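Local coordinates for uridine phosphorylase (Phytophthora capsici LT1534, PDB 6KD3), which catalyses the reversible phosphorolysis of uridine to uracil and ribose 1-phosphate, a reaction of pyrimidine salvage, at the interface of chains A and B. Numbering follows the deposited sequence. Chains: chain A/B, Uridine phosphorylase.

Contact 1: the interface of chains A and B. Residues chain A 211-215, 224; chain B 114, 117-118, 121, 170.
B:His121 and A:Tyr214 lie alongside each other with their side chains running antiparallel, where helix 112-129 of chain B meets a loop of chain A. A:Phe213, A:Tyr214 and A:Glu215 begin the Phe-Tyr-Glu-Gly-Gln-Gly-Arg stretch of this nucleoside phosphorylase of the phosphorylase superfamily, a segment that in related uridine phosphorylases helps to bind the uracil base. The interface may therefore brace a wall of the active site. The tyrosine meets the histidine along its ring rim, CD2 of A:Tyr214 standing 4.0 Å from the methylene CB of B:His121, without ring stacking. The imidazole is turned back along its own helix: ND1 of B:His121 donates to the carbonyl O of B:Ser117, one turn earlier, at 2.7 Å. The acceptor lies close to the imidazole plane, and the bond is moderately straight (152° at H), which should fix the ring's rotation. Its other nitrogen, NE2 of B:His121, is directed toward chain A, with OE1 of the A:Glu215 carboxylate 4.2 Å away and CG1 of the partly modelled A:Ile224 nearby. OD1 of A:Asp212 is 4.5 Å from ND1 of B:His121. These carboxylates are not in contact with the imidazole but might favour a positive charge on it. The A:Asp212 carboxylate, anti to its backbone N (chi1 -156°), reaches between B:Ser117 and the partly modelled B:Val170, its OD1 3.9 Å from the hydroxyl OG of B:Ser117, too far for a bond. Toward the start of the helix, B:Ile118 meets A:Phe213, which offers its CB rather than its ring, 4.0 Å from CG1 of B:Ile118. With CG anti to the backbone N (chi1 174°), the phenyl ring instead turns an edge toward one face of A:Tyr214 within chain A. Nearer still to the helix start, the ring of B:Pro114 packs alongside A:Asn211, whose amide end is not modelled beyond CG, CG of the proline 3.9 Å from CG of the asparagine.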
# COMPACT_ATOMS: atom_id res chain seq x y z
N ASN A 211 -7.81 4.11 6.49
CA ASN A 211 -7.61 3.52 5.17
C ASN A 211 -7.87 4.49 4.02
O ASN A 211 -7.56 4.16 2.87
CB ASN A 211 -8.48 2.27 5.00
CG ASN A 211 -7.80 1.01 5.52
N ASP A 212 -8.42 5.68 4.28
CA ASP A 212 -8.63 6.65 3.22
C ASP A 212 -8.05 8.01 3.62
O ASP A 212 -8.61 8.70 4.48
CB ASP A 212 -10.10 6.77 2.86
CG ASP A 212 -10.29 7.28 1.46
OD1 ASP A 212 -9.27 7.75 0.91
OD2 ASP A 212 -11.42 7.19 0.92
N PHE A 213 -6.93 8.37 2.98
CA PHE A 213 -6.22 9.61 3.26
C PHE A 213 -7.14 10.83 3.17
O PHE A 213 -6.92 11.81 3.87
CB PHE A 213 -5.06 9.77 2.28
CG PHE A 213 -4.35 11.09 2.37
CD1 PHE A 213 -4.89 12.21 1.78
CD2 PHE A 213 -3.15 11.21 3.03
CE1 PHE A 213 -4.26 13.42 1.85
CE2 PHE A 213 -2.50 12.39 3.09
CZ PHE A 213 -3.06 13.52 2.50
N TYR A 214 -8.15 10.81 2.31
CA TYR A 214 -8.91 12.02 2.07
C TYR A 214 -10.20 12.06 2.87
O TYR A 214 -10.38 12.95 3.72
CB TYR A 214 -9.15 12.21 0.56
CG TYR A 214 -8.00 12.99 0.00
CD1 TYR A 214 -7.85 14.36 0.29
CD2 TYR A 214 -7.01 12.36 -0.73
CE1 TYR A 214 -6.77 15.08 -0.18
CE2 TYR A 214 -5.92 13.08 -1.20
CZ TYR A 214 -5.81 14.43 -0.91
OH TYR A 214 -4.73 15.12 -1.38
N GLU A 215 -11.10 11.12 2.65
CA GLU A 215 -12.36 11.24 3.36
C GLU A 215 -12.24 10.73 4.77
O GLU A 215 -12.85 11.30 5.68
CB GLU A 215 -13.45 10.48 2.62
CG GLU A 215 -13.69 10.87 1.20
CD GLU A 215 -14.72 10.00 0.64
OE1 GLU A 215 -14.37 9.10 -0.15
OE2 GLU A 215 -15.88 10.17 1.06
N ILE A 224 -14.70 13.03 -3.39
CA ILE A 224 -16.02 12.52 -3.01
C ILE A 224 -16.31 12.99 -1.59
O ILE A 224 -16.01 12.28 -0.63
CB ILE A 224 -16.11 10.98 -3.10
CG1 ILE A 224 -15.18 10.39 -4.18
N PRO B 114 -5.60 1.03 0.39
CA PRO B 114 -5.13 2.33 0.88
C PRO B 114 -4.21 3.06 -0.06
O PRO B 114 -4.38 4.28 -0.26
CB PRO B 114 -4.41 1.98 2.18
CG PRO B 114 -5.13 0.86 2.68
CD PRO B 114 -5.60 0.05 1.50
N SER B 117 -6.03 4.21 -3.54
CA SER B 117 -6.96 5.34 -3.44
C SER B 117 -6.25 6.69 -3.37
O SER B 117 -6.87 7.71 -3.65
CB SER B 117 -7.89 5.18 -2.23
OG SER B 117 -9.13 5.84 -2.46
N ILE B 118 -4.98 6.72 -3.01
CA ILE B 118 -4.26 8.00 -2.98
C ILE B 118 -3.85 8.40 -4.38
O ILE B 118 -3.89 9.57 -4.75
CB ILE B 118 -3.05 7.90 -2.04
CG1 ILE B 118 -3.48 7.51 -0.62
CG2 ILE B 118 -2.28 9.20 -2.03
CD1 ILE B 118 -2.35 7.32 0.30
N HIS B 121 -7.29 9.46 -6.15
CA HIS B 121 -7.97 10.69 -5.73
C HIS B 121 -7.28 11.93 -6.27
O HIS B 121 -7.93 12.82 -6.83
CB HIS B 121 -8.09 10.74 -4.21
CG HIS B 121 -9.31 10.04 -3.72
ND1 HIS B 121 -9.35 8.69 -3.47
CD2 HIS B 121 -10.56 10.50 -3.47
CE1 HIS B 121 -10.56 8.35 -3.07
NE2 HIS B 121 -11.32 9.43 -3.06
N VAL B 170 -16.81 2.22 2.65
CA VAL B 170 -15.87 3.32 2.81
C VAL B 170 -16.08 3.94 4.19
O VAL B 170 -17.22 4.09 4.64
CB VAL B 170 -16.04 4.40 1.72
CG1 VAL B 170 -14.81 5.30 1.67

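Contact 2: the interface of chains A and B. Residues chain A 220-225; chain B 20-21, 23-24.
A:Ile224 pairs with B:Arg20 in a parallel beta bridge, which forms the close-packed part of this contact between a loop of chain A and the N-terminal segment of chain B. The backbone N of B:Arg20 donates to O of A:Ala223, and the N of A:Cys225 returns a bond to O of B:Arg20, each at 2.5 Å. B:Asn21 extends this tight region. Its amide is carried anti to the backbone N (chi1 -164°) and reaches into the bend of the chain A loop, with CG 3.6 Å from CB of A:Cys225. The thiol SG of A:Cys225 passes near the same amide. ND2 of B:Asn21 lies 2.9 Å from N of A:Gly222, but these nitrogens do not form a hydrogen bond as modelled. Beyond the asparagine the packing becomes looser and mainly apolar. CD1 of B:Ile24 touches CA of A:Asp221 at 3.7 Å, tip to backbone, and a methyl of A:Leu220, CD2, rests 3.9 Å from CG of the incompletely modelled B:His23. The chain A residues belong to the long connection between strand 206-209 and helix 230-242, while B:Arg20 to B:Ile24 form a loop ahead of the first strand.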
# COMPACT_ATOMS: atom_id res chain seq x y z
N LEU A 220 -10.95 17.93 3.34
CA LEU A 220 -11.90 18.74 2.57
C LEU A 220 -11.40 19.03 1.17
O LEU A 220 -11.79 20.03 0.57
CB LEU A 220 -12.20 20.07 3.28
CG LEU A 220 -13.18 20.19 4.45
CD1 LEU A 220 -13.04 21.53 5.25
CD2 LEU A 220 -14.61 20.02 3.91
N ASP A 221 -10.52 18.18 0.64
CA ASP A 221 -9.95 18.40 -0.68
C ASP A 221 -9.69 17.06 -1.36
O ASP A 221 -8.60 16.78 -1.88
CB ASP A 221 -8.69 19.24 -0.54
CG ASP A 221 -7.77 18.65 0.46
OD1 ASP A 221 -8.27 17.78 1.19
OD2 ASP A 221 -6.56 19.03 0.53
N GLY A 222 -10.69 16.19 -1.36
CA GLY A 222 -10.67 14.95 -2.10
C GLY A 222 -11.44 15.06 -3.39
O GLY A 222 -11.37 16.06 -4.11
N ALA A 223 -12.20 14.02 -3.70
CA ALA A 223 -13.03 14.03 -4.89
C ALA A 223 -14.40 13.43 -4.63
O ALA A 223 -15.18 13.28 -5.58
CB ALA A 223 -12.31 13.30 -6.04
N ILE A 224 -14.70 13.03 -3.39
CA ILE A 224 -16.02 12.52 -3.01
C ILE A 224 -16.31 12.99 -1.59
O ILE A 224 -16.01 12.28 -0.63
CB ILE A 224 -16.11 10.98 -3.10
CG1 ILE A 224 -15.18 10.39 -4.18
N CYS A 225 -16.93 14.18 -1.45
CA CYS A 225 -17.01 14.93 -0.19
C CYS A 225 -18.48 15.12 0.23
O CYS A 225 -19.21 15.91 -0.37
CB CYS A 225 -16.30 16.28 -0.36
SG CYS A 225 -15.74 17.05 1.18
N ARG B 20 -16.42 14.97 -6.93
CA ARG B 20 -17.57 15.09 -6.04
C ARG B 20 -17.17 15.85 -4.78
O ARG B 20 -17.27 15.35 -3.66
CB ARG B 20 -18.14 13.72 -5.71
CG ARG B 20 -18.18 12.74 -6.87
N ASN B 21 -16.75 17.09 -4.97
CA ASN B 21 -16.19 17.90 -3.88
C ASN B 21 -16.53 19.35 -4.14
O ASN B 21 -16.15 19.90 -5.18
CB ASN B 21 -14.67 17.70 -3.79
CG ASN B 21 -14.09 18.20 -2.49
OD1 ASN B 21 -14.32 19.33 -2.09
ND2 ASN B 21 -13.31 17.35 -1.81
N HIS B 23 -15.76 22.01 -1.97
CA HIS B 23 -14.73 22.90 -1.45
C HIS B 23 -13.51 23.00 -2.35
O HIS B 23 -12.58 23.74 -2.03
CB HIS B 23 -14.29 22.44 -0.06
CG HIS B 23 -15.37 22.53 0.98
N ILE B 24 -13.49 22.26 -3.46
CA ILE B 24 -12.36 22.33 -4.38
C ILE B 24 -12.40 23.63 -5.19
O ILE B 24 -11.35 24.12 -5.65
CB ILE B 24 -12.36 21.06 -5.25
CG1 ILE B 24 -11.73 19.91 -4.46
CG2 ILE B 24 -11.67 21.29 -6.60
CD1 ILE B 24 -10.41 20.29 -3.82

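Contacts 1 and 2 are neighbouring patches of one two-fold interface, their C-alpha centres about 11 Å apart. A:Ile224 belongs to both, and the chain A side of each comes from the same connection between strand 206-209 and helix 230-242. Chain B grips this connection with different elements: helix 112-129 and B:Val170 in contact 1, the N-terminal loop in contact 2. Packing without cross-chain hydrogen bonds is thus joined to backbone pairing, and symmetry repeats both with the chains exchanged. Related uridine phosphorylases form similar dimers, so the pair is probably biological and may order a loop that probably contributes to uracil binding.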